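Local coordinates for protein putative transcriptional regulator (Listeria innocua, PDB 3LWF) that probably binds DNA as a transcription factor of the Rrf2 family, using a winged helix-turn-helix domain in a two-subunit assembly, at residues A[67-73]-A[97-102]; A[36-40]-A[84-90]; A[24-29]-A[60-64]. All blocks are in the same frame, centred on the assembly; numbering follows the deposited sequence.

Contact 1: residues A[67-73]-A[97-102]. With SO4 (sulfate ion), chain L.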
loop_
_atom_site.group_PDB
_atom_site.type_symbol
_atom_site.label_atom_id
_atom_site.label_comp_id
_atom_site.label_asym_id
_atom_site.label_seq_id
_atom_site.Cartn_x
_atom_site.Cartn_y
_atom_site.Cartn_z
ATOM N N PRO A 67 -21.203 13.834 -1.626
ATOM C CA PRO A 67 -20.698 13.141 -0.442
ATOM C C PRO A 67 -19.789 14.032 0.407
ATOM O O PRO A 67 -19.840 13.937 1.627
ATOM C CB PRO A 67 -19.940 11.970 -1.034
ATOM C CG PRO A 67 -20.635 11.697 -2.330
ATOM C CD PRO A 67 -21.051 13.030 -2.854
ATOM N N LEU A 68 -18.976 14.900 -0.226
ATOM C CA LEU A 68 -18.129 15.829 0.511
ATOM C C LEU A 68 -18.972 16.815 1.342
ATOM O O LEU A 68 -18.663 17.106 2.511
ATOM C CB LEU A 68 -17.199 16.631 -0.445
ATOM C CG LEU A 68 -16.131 15.793 -1.167
ATOM C CD1 LEU A 68 -15.277 16.637 -2.168
ATOM C CD2 LEU A 68 -15.248 15.106 -0.134
ATOM N N ARG A 69 -20.044 17.297 0.743
ATOM C CA ARG A 69 -20.926 18.246 1.399
ATOM C C ARG A 69 -21.654 17.547 2.546
ATOM O O ARG A 69 -21.695 18.031 3.679
ATOM C CB ARG A 69 -21.903 18.838 0.367
ATOM C CG ARG A 69 -22.719 20.024 0.870
ATOM C CD ARG A 69 -23.944 20.303 -0.020
ATOM N NE ARG A 69 -24.747 19.095 -0.084
ATOM C CZ ARG A 69 -25.094 18.452 -1.196
ATOM N NH1 ARG A 69 -24.757 18.934 -2.388
ATOM N NH2 ARG A 69 -25.789 17.312 -1.112
ATOM N N ASN A 70 -22.196 16.385 2.268
ATOM C CA ASN A 70 -22.934 15.649 3.297
ATOM C C ASN A 70 -22.029 15.265 4.478
ATOM O O ASN A 70 -22.507 15.129 5.558
ATOM C CB ASN A 70 -23.594 14.401 2.700
ATOM C CG ASN A 70 -24.771 14.740 1.754
ATOM O OD1 ASN A 70 -25.271 15.849 1.740
ATOM N ND2 ASN A 70 -25.205 13.769 0.980
ATOM N N ALA A 71 -20.723 15.082 4.258
ATOM C CA ALA A 71 -19.812 14.708 5.333
ATOM C C ALA A 71 -19.264 15.942 6.069
ATOM O O ALA A 71 -18.458 15.774 6.948
ATOM C CB ALA A 71 -18.642 13.854 4.785
ATOM N N GLY A 72 -19.640 17.153 5.639
ATOM C CA GLY A 72 -19.229 18.401 6.268
ATOM C C GLY A 72 -17.885 18.959 5.822
ATOM O O GLY A 72 -17.370 19.901 6.422
ATOM N N ILE A 73 -17.314 18.388 4.774
ATOM C CA ILE A 73 -15.976 18.765 4.338
ATOM C C ILE A 73 -16.037 20.067 3.531
ATOM O O ILE A 73 -15.090 20.893 3.572
ATOM C CB ILE A 73 -15.306 17.601 3.559
ATOM C CG1 ILE A 73 -15.070 16.428 4.522
ATOM C CG2 ILE A 73 -13.972 18.022 2.918
ATOM C CD1 ILE A 73 -14.786 15.035 3.838
ATOM N N ASP A 97 -10.079 11.617 5.459
ATOM C CA ASP A 97 -11.392 12.262 5.422
ATOM C C ASP A 97 -11.942 12.254 4.006
ATOM O O ASP A 97 -13.025 11.795 3.780
ATOM C CB ASP A 97 -11.307 13.754 5.877
ATOM C CG ASP A 97 -11.102 13.913 7.379
ATOM O OD1 ASP A 97 -11.536 13.016 8.099
ATOM O OD2 ASP A 97 -10.510 14.929 7.840
ATOM N N ILE A 98 -11.169 12.786 3.060
ATOM C CA ILE A 98 -11.606 12.952 1.713
ATOM C C ILE A 98 -11.718 11.606 0.970
ATOM O O ILE A 98 -12.760 11.302 0.409
ATOM C CB ILE A 98 -10.615 13.826 0.888
ATOM C CG1 ILE A 98 -10.341 15.221 1.491
ATOM C CG2 ILE A 98 -11.073 13.883 -0.560
ATOM C CD1 ILE A 98 -11.432 15.879 2.211
ATOM N N ILE A 99 -10.630 10.821 0.982
ATOM C CA ILE A 99 -10.517 9.602 0.220
ATOM C C ILE A 99 -11.572 8.602 0.686
ATOM O O ILE A 99 -12.265 8.026 -0.129
ATOM C CB ILE A 99 -9.096 8.960 0.373
ATOM C CG1 ILE A 99 -7.980 9.816 -0.263
ATOM C CG2 ILE A 99 -9.043 7.516 -0.175
ATOM C CD1 ILE A 99 -8.108 10.054 -1.731
ATOM N N ARG A 100 -11.719 8.389 1.980
ATOM C CA ARG A 100 -12.703 7.388 2.426
ATOM C C ARG A 100 -14.139 7.866 2.233
ATOM O O ARG A 100 -15.057 7.042 2.184
ATOM C CB ARG A 100 -12.471 6.981 3.873
ATOM C CG ARG A 100 -11.121 6.319 4.113
ATOM C CD ARG A 100 -11.183 5.419 5.338
ATOM N NE ARG A 100 -9.868 4.988 5.801
ATOM C CZ ARG A 100 -9.050 5.733 6.532
ATOM N NH1 ARG A 100 -9.389 6.978 6.864
ATOM N NH2 ARG A 100 -7.874 5.250 6.912
ATOM N N THR A 101 -14.351 9.181 2.105
ATOM C CA THR A 101 -15.697 9.686 1.777
ATOM C C THR A 101 -16.071 9.329 0.341
ATOM O O THR A 101 -17.222 9.003 0.052
ATOM C CB THR A 101 -15.814 11.227 2.003
ATOM O OG1 THR A 101 -15.546 11.535 3.374
ATOM C CG2 THR A 101 -17.185 11.754 1.621
ATOM N N LEU A 102 -15.102 9.363 -0.557
ATOM C CA LEU A 102 -15.366 9.243 -2.000
ATOM C C LEU A 102 -15.100 7.850 -2.599
ATOM O O LEU A 102 -15.722 7.492 -3.606
ATOM C CB LEU A 102 -14.593 10.341 -2.770
ATOM C CG LEU A 102 -15.208 11.744 -2.554
ATOM C CD1 LEU A 102 -14.369 12.843 -3.183
ATOM C CD2 LEU A 102 -16.653 11.803 -3.101
HETATM S S SO4 L . -26.340 13.910 -2.796
HETATM O O1 SO4 L . -27.470 13.006 -3.055
HETATM O O2 SO4 L . -25.040 13.243 -3.080
HETATM O O3 SO4 L . -26.439 15.147 -3.570
HETATM O O4 SO4 L . -26.476 14.276 -1.387
#

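Contact 2: residues A[36-40]-A[84-90]. With SO4 (sulfate ion), chain G.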
loop_
_atom_site.group_PDB
_atom_site.type_symbol
_atom_site.label_atom_id
_atom_site.label_comp_id
_atom_site.label_asym_id
_atom_site.label_seq_id
_atom_site.Cartn_x
_atom_site.Cartn_y
_atom_site.Cartn_z
ATOM N N LEU A 36 -10.179 24.277 -3.049
ATOM C CA LEU A 36 -10.919 25.040 -2.047
ATOM C C LEU A 36 -9.995 25.476 -0.911
ATOM O O LEU A 36 -10.133 26.591 -0.401
ATOM C CB LEU A 36 -12.146 24.270 -1.534
ATOM C CG LEU A 36 -13.217 23.916 -2.574
ATOM C CD1 LEU A 36 -14.318 23.101 -1.915
ATOM C CD2 LEU A 36 -13.821 25.144 -3.256
ATOM N N ALA A 37 -9.029 24.637 -0.551
ATOM C CA ALA A 37 -8.058 24.966 0.505
ATOM C C ALA A 37 -7.126 26.119 0.091
ATOM O O ALA A 37 -6.877 27.022 0.866
ATOM C CB ALA A 37 -7.249 23.741 0.920
ATOM N N LYS A 38 -6.667 26.103 -1.146
ATOM C CA LYS A 38 -5.903 27.215 -1.675
ATOM C C LYS A 38 -6.691 28.519 -1.676
ATOM O O LYS A 38 -6.100 29.589 -1.588
ATOM C CB LYS A 38 -5.478 26.963 -3.129
ATOM C CG LYS A 38 -4.442 25.919 -3.333
ATOM C CD LYS A 38 -4.151 25.711 -4.822
ATOM C CE LYS A 38 -3.499 24.369 -5.066
ATOM N NZ LYS A 38 -3.211 24.164 -6.502
ATOM N N ARG A 39 -8.007 28.461 -1.842
ATOM C CA ARG A 39 -8.744 29.674 -2.155
ATOM C C ARG A 39 -9.585 30.134 -0.980
ATOM O O ARG A 39 -10.528 30.924 -1.159
ATOM C CB ARG A 39 -9.614 29.446 -3.397
ATOM C CG ARG A 39 -8.809 29.368 -4.669
ATOM C CD ARG A 39 -9.448 28.512 -5.768
ATOM N NE ARG A 39 -8.410 27.997 -6.655
ATOM C CZ ARG A 39 -7.759 28.772 -7.520
ATOM N NH1 ARG A 39 -8.054 30.068 -7.647
ATOM N NH2 ARG A 39 -6.807 28.265 -8.265
ATOM N N ILE A 40 -9.261 29.648 0.213
ATOM C CA ILE A 40 -9.958 30.098 1.405
ATOM C C ILE A 40 -9.895 31.625 1.476
ATOM O O ILE A 40 -8.849 32.239 1.260
ATOM C CB ILE A 40 -9.310 29.548 2.705
ATOM C CG1 ILE A 40 -9.729 28.103 2.941
ATOM C CG2 ILE A 40 -9.726 30.433 3.890
ATOM C CD1 ILE A 40 -8.982 27.420 4.104
ATOM N N TYR A 84 -18.850 26.654 -3.689
ATOM C CA TYR A 84 -18.429 25.845 -2.560
ATOM C C TYR A 84 -17.266 26.512 -1.861
ATOM O O TYR A 84 -16.514 27.304 -2.473
ATOM C CB TYR A 84 -18.060 24.433 -3.031
ATOM C CG TYR A 84 -19.269 23.701 -3.523
ATOM C CD1 TYR A 84 -20.059 22.956 -2.654
ATOM C CD2 TYR A 84 -19.653 23.795 -4.843
ATOM C CE1 TYR A 84 -21.207 22.322 -3.106
ATOM C CE2 TYR A 84 -20.760 23.143 -5.306
ATOM C CZ TYR A 84 -21.538 22.428 -4.427
ATOM O OH TYR A 84 -22.652 21.834 -4.904
ATOM N N VAL A 85 -17.169 26.251 -0.571
ATOM C CA VAL A 85 -16.032 26.637 0.265
ATOM C C VAL A 85 -15.602 25.421 1.101
ATOM O O VAL A 85 -16.422 24.546 1.380
ATOM C CB VAL A 85 -16.378 27.817 1.234
ATOM C CG1 VAL A 85 -16.740 29.087 0.414
ATOM C CG2 VAL A 85 -17.495 27.462 2.243
ATOM N N LEU A 86 -14.326 25.362 1.493
ATOM C CA LEU A 86 -13.890 24.321 2.416
ATOM C C LEU A 86 -14.559 24.558 3.777
ATOM O O LEU A 86 -14.659 25.664 4.230
ATOM C CB LEU A 86 -12.364 24.340 2.565
ATOM C CG LEU A 86 -11.698 23.115 3.196
ATOM C CD1 LEU A 86 -11.929 21.937 2.290
ATOM C CD2 LEU A 86 -10.192 23.357 3.362
ATOM N N ASN A 87 -15.067 23.536 4.411
ATOM C CA ASN A 87 -15.738 23.747 5.671
ATOM C C ASN A 87 -14.882 23.369 6.876
ATOM O O ASN A 87 -15.335 22.719 7.801
ATOM C CB ASN A 87 -17.015 22.955 5.718
ATOM C CG ASN A 87 -17.884 23.351 6.895
ATOM O OD1 ASN A 87 -18.015 24.517 7.205
ATOM N ND2 ASN A 87 -18.491 22.384 7.527
ATOM N N GLY A 88 -13.672 23.838 6.929
ATOM C CA GLY A 88 -12.858 23.556 8.096
ATOM C C GLY A 88 -11.449 23.983 7.823
ATOM O O GLY A 88 -11.137 24.535 6.766
ATOM N N ASP A 89 -10.593 23.683 8.779
ATOM C CA ASP A 89 -9.210 24.073 8.719
ATOM C C ASP A 89 -8.461 23.052 7.863
ATOM O O ASP A 89 -8.491 21.888 8.186
ATOM C CB ASP A 89 -8.689 24.039 10.156
ATOM C CG ASP A 89 -7.334 24.656 10.311
ATOM O OD1 ASP A 89 -6.666 24.962 9.314
ATOM O OD2 ASP A 89 -6.963 24.867 11.479
ATOM N N PRO A 90 -7.745 23.498 6.815
ATOM C CA PRO A 90 -6.917 22.573 6.053
ATOM C C PRO A 90 -5.835 21.861 6.882
ATOM O O PRO A 90 -5.335 20.815 6.458
ATOM C CB PRO A 90 -6.299 23.443 4.935
ATOM C CG PRO A 90 -6.661 24.824 5.221
ATOM C CD PRO A 90 -7.643 24.886 6.339
HETATM S S SO4 G . -21.344 23.591 10.800
HETATM O O1 SO4 G . -22.129 24.659 11.437
HETATM O O2 SO4 G . -20.503 22.913 11.774
HETATM O O3 SO4 G . -22.224 22.588 10.218
HETATM O O4 SO4 G . -20.437 24.161 9.818
HETATM O O HOH W 1 -12.863 27.351 0.395
#

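Contact 3: residues A[24-29]-A[60-64]. With SO4 (sulfate ion), chain F.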
loop_
_atom_site.group_PDB
_atom_site.type_symbol
_atom_site.label_atom_id
_atom_site.label_comp_id
_atom_site.label_asym_id
_atom_site.label_seq_id
_atom_site.Cartn_x
_atom_site.Cartn_y
_atom_site.Cartn_z
ATOM N N THR A 24 -10.697 7.810 -9.786
ATOM C CA THR A 24 -10.865 9.234 -9.996
ATOM C C THR A 24 -11.759 9.877 -8.946
ATOM O O THR A 24 -11.705 11.078 -8.763
ATOM C CB THR A 24 -11.397 9.536 -11.391
ATOM O OG1 THR A 24 -12.632 8.859 -11.573
ATOM C CG2 THR A 24 -10.390 9.086 -12.440
ATOM N N LYS A 25 -12.555 9.095 -8.233
ATOM C CA LYS A 25 -13.461 9.675 -7.281
ATOM C C LYS A 25 -12.659 10.313 -6.141
ATOM O O LYS A 25 -12.840 11.485 -5.823
ATOM C CB LYS A 25 -14.408 8.587 -6.725
ATOM C CG LYS A 25 -15.295 7.940 -7.734
ATOM C CD LYS A 25 -16.271 6.930 -7.014
ATOM C CE LYS A 25 -15.485 5.706 -6.503
ATOM N NZ LYS A 25 -16.252 4.491 -6.215
ATOM N N GLY A 26 -11.763 9.533 -5.541
ATOM C CA GLY A 26 -10.891 10.023 -4.490
ATOM C C GLY A 26 -9.932 11.073 -5.023
ATOM O O GLY A 26 -9.679 12.090 -4.383
ATOM N N ARG A 27 -9.351 10.811 -6.173
ATOM C CA ARG A 27 -8.341 11.714 -6.684
ATOM C C ARG A 27 -8.939 13.074 -7.031
ATOM O O ARG A 27 -8.372 14.099 -6.711
ATOM C CB ARG A 27 -7.612 11.123 -7.892
ATOM C CG ARG A 27 -6.752 9.911 -7.525
ATOM C CD ARG A 27 -6.291 9.209 -8.766
ATOM N NE ARG A 27 -5.780 7.867 -8.516
ATOM C CZ ARG A 27 -4.520 7.482 -8.673
ATOM N NH1 ARG A 27 -3.570 8.312 -9.075
ATOM N NH2 ARG A 27 -4.210 6.224 -8.434
ATOM N N TYR A 28 -10.053 13.081 -7.743
ATOM C CA TYR A 28 -10.689 14.358 -8.092
ATOM C C TYR A 28 -11.319 15.028 -6.866
ATOM O O TYR A 28 -11.447 16.245 -6.829
ATOM C CB TYR A 28 -11.737 14.169 -9.174
ATOM C CG TYR A 28 -11.202 13.785 -10.529
ATOM C CD1 TYR A 28 -9.845 13.674 -10.780
ATOM C CD2 TYR A 28 -12.080 13.557 -11.579
ATOM C CE1 TYR A 28 -9.379 13.286 -12.030
ATOM C CE2 TYR A 28 -11.631 13.201 -12.825
ATOM C CZ TYR A 28 -10.283 13.057 -13.046
ATOM O OH TYR A 28 -9.842 12.701 -14.293
ATOM N N GLY A 29 -11.738 14.223 -5.893
ATOM C CA GLY A 29 -12.172 14.730 -4.608
ATOM C C GLY A 29 -11.052 15.531 -3.957
ATOM O O GLY A 29 -11.271 16.594 -3.394
ATOM N N TYR A 60 -19.256 15.487 -13.781
ATOM C CA TYR A 60 -18.627 14.488 -12.907
ATOM C C TYR A 60 -18.272 15.058 -11.503
ATOM O O TYR A 60 -18.555 14.422 -10.493
ATOM C CB TYR A 60 -17.394 13.873 -13.575
ATOM C CG TYR A 60 -16.821 12.690 -12.795
ATOM C CD1 TYR A 60 -17.594 11.575 -12.494
ATOM C CD2 TYR A 60 -15.518 12.704 -12.345
ATOM C CE1 TYR A 60 -17.052 10.475 -11.795
ATOM C CE2 TYR A 60 -14.984 11.649 -11.640
ATOM C CZ TYR A 60 -15.750 10.545 -11.348
ATOM O OH TYR A 60 -15.160 9.511 -10.672
ATOM N N LEU A 61 -17.732 16.272 -11.436
ATOM C CA LEU A 61 -17.388 16.853 -10.121
ATOM C C LEU A 61 -18.663 17.042 -9.316
ATOM O O LEU A 61 -18.639 16.898 -8.092
ATOM C CB LEU A 61 -16.625 18.180 -10.239
ATOM C CG LEU A 61 -15.295 18.141 -10.965
ATOM C CD1 LEU A 61 -14.577 19.487 -10.931
ATOM C CD2 LEU A 61 -14.409 17.043 -10.428
ATOM N N GLU A 62 -19.775 17.346 -10.000
ATOM C CA GLU A 62 -21.030 17.625 -9.308
ATOM C C GLU A 62 -21.468 16.375 -8.598
ATOM O O GLU A 62 -22.153 16.462 -7.626
ATOM C CB GLU A 62 -22.174 18.024 -10.254
ATOM C CG GLU A 62 -22.207 19.477 -10.687
ATOM C CD GLU A 62 -23.189 19.722 -11.881
ATOM O OE1 GLU A 62 -24.228 19.039 -11.946
ATOM O OE2 GLU A 62 -22.913 20.576 -12.761
ATOM N N GLN A 63 -21.071 15.224 -9.116
ATOM C CA GLN A 63 -21.363 13.954 -8.500
ATOM C C GLN A 63 -20.450 13.641 -7.331
ATOM O O GLN A 63 -20.796 12.827 -6.506
ATOM C CB GLN A 63 -21.215 12.813 -9.513
ATOM C CG GLN A 63 -21.929 13.029 -10.853
ATOM C CD GLN A 63 -23.348 13.458 -10.701
ATOM O OE1 GLN A 63 -24.128 12.820 -9.992
ATOM N NE2 GLN A 63 -23.710 14.538 -11.384
ATOM N N LEU A 64 -19.264 14.229 -7.289
ATOM C CA LEU A 64 -18.376 13.979 -6.165
ATOM C C LEU A 64 -18.621 14.927 -5.008
ATOM O O LEU A 64 -18.256 14.613 -3.870
ATOM C CB LEU A 64 -16.917 14.087 -6.592
ATOM C CG LEU A 64 -16.472 13.168 -7.717
ATOM C CD1 LEU A 64 -14.991 13.421 -8.061
ATOM C CD2 LEU A 64 -16.735 11.726 -7.284
HETATM S S SO4 F . -14.641 1.783 -5.875
HETATM O O1 SO4 F . -13.508 0.854 -5.818
HETATM O O2 SO4 F . -15.082 1.899 -7.267
HETATM O O3 SO4 F . -15.653 1.174 -5.013
HETATM O O4 SO4 F . -14.181 3.088 -5.378
#

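Contact 1: residues A[67-73]-A[97-102]
T101 turns its hydroxyl back into its own helix while its methyl meets the end of helix 58-70. OG1 donates to the backbone O of D97 at 2.6 Å, close to the line of the carbonyl bond (C=O...OG1 163°). A chi1 of -60° sets OG1 beside the backbone N and sends CG2 across to the other segment, where it lies 3.4 Å from P67 O. This joins helix 95-102 to the presumed recognition helix of the winged helix-turn-helix, just where that helix ends. The end is a Schellman motif: G72 has positive phi, G72 N bonds R69 O and I73 N bonds L68 O. The chain thereby turns so that I73 faces helix 95-102.

All contact across the interface is van der Waals. L102 is shared, with CD2 3.9 Å from P67 CB and CD1 3.9 Å from L68 CD2; its side chain runs roughly perpendicular to both. Away from this interface, N70 ND2 donates to a sulfate O4 at 2.7 Å, and R69 NH2 makes a weak bond to O3 of the same ion.

At the other end, I73 CD1 passes 3.6 Å from T101 OG1. I73 CG2 and I98 CD1 are modelled only 3.4 Å apart, tighter than usual for two carbons; as I98 chi2 (-33°) is also far from staggered, the placement of that CD1 is doubtful.

Contact 2: residues A[36-40]-A[84-90]
L36 lies against the backbone of the strand that ends at L86, and this is the close-fitting part of the contact. Its CD2 is 3.5 Å from Y84 O and its CB 4.1 Å from L86 CB, so the leucine covers the main chain of the second wing strand as well as a side chain. The parts joined are the C-terminal end of helix 24-38 and the point where the wing of the winged helix-turn-helix returns to the domain body. L86 CG is anti to its own N (chi1 -165°), which carries CD2 to within 3.8 Å of A37 CB. P90 closes the same patch beyond the strand, while L139 and L143 of helix 139-144 touch L86 and A37 respectively.

One polar link passes through this region by way of a water, which donates to L36 O at 2.9 Å and accepts from L86 N at 2.7 Å. It gives the L86 amide a partner and adds a second donor to L36 O, which R39 N also reaches.

The solvent side is built differently. I40, past the helix end and exposed, extends its CD1 tip to tip toward P90, 3.6 Å from CD, and is the outer margin of the apolar patch. Further out, N87 ND2 makes only a weak bond to a sulfate that K75 NZ also holds; its firmer partner is G72 O.

Direct contact between helix and strand is therefore apolar, with directional bonding left to one bridging water; within these segments the chemistry suggests that shape fit, more than paired polar groups, governs how they meet.

Contact 3: residues A[24-29]-A[60-64]
T24, in the first turn of helix 24-38, meets Y60 of helix 58-70 through their hydroxyls: T24 OG1 and Y60 OH are 2.8 Å apart and hydrogen-bonded. The two side chains cross at about a right angle. A chi1 of 58° places OG1 between the backbone N and the carbonyl carbon, directed at the tyrosine, while CB sits 3.9 Å above the plane of the Y28 ring, over its centre.

K25 comes next and passes the same phenol with its aliphatic part, CG lying 3.3 Å from Y60 OH. Bent at chi3, the chain then leads away from helix 58-70, and NZ donates to a sulfate O4 at 2.6 Å; G104 N binds that ion too.

R27 faces elsewhere, forming a salt bridge with E115 of the second subunit. One residue on, Y28 returns to the interface. Its CD2 lies in the plane of the Y60 ring, at the edge, 3.5 Å from Y60 CE2. With ring planes at 80° and centroids 5.8 Å apart, the aromatics meet rim to rim, neither covering the face of the other. At the base of the ring, Y28 CB packs 3.5 Å from L64 CD1, the same methyl that approaches the backbone N of G29.

The short helical segments are nearly perpendicular, crossing at -88° with axes 10.1 Å apart, in keeping with a helix-turn-helix core in which helix 24-38 backs the presumed recognition helix. L56, in the turn between helices 47-54 and 58-70, touches both Y28 and L61; A51 of helix 47-54 covers L61 further, and M112 of the second subunit packs on T24 and Y28.

Contacts 1 and 3 share helix 58-70, and their centres are 10 Å apart. L102 of contact 1 joins them, reaching the backbone of contact 3 with CD1 3.3 Å from K25 O and CD2 3.3 Å from L64 O. Contacts 1 and 2, with centres 13 Å apart, meet where the loop after helix 58-70 runs beside the residue that follows the second wing strand: I73 O lies 2.8 Å from N87 N, a probable hydrogen bond. Contacts 2 and 3 use opposite ends of helix 24-38 and do not touch; their nearest atoms are about 6 Å apart. Each contact has its own sulfate, probably from the crystallisation liquor.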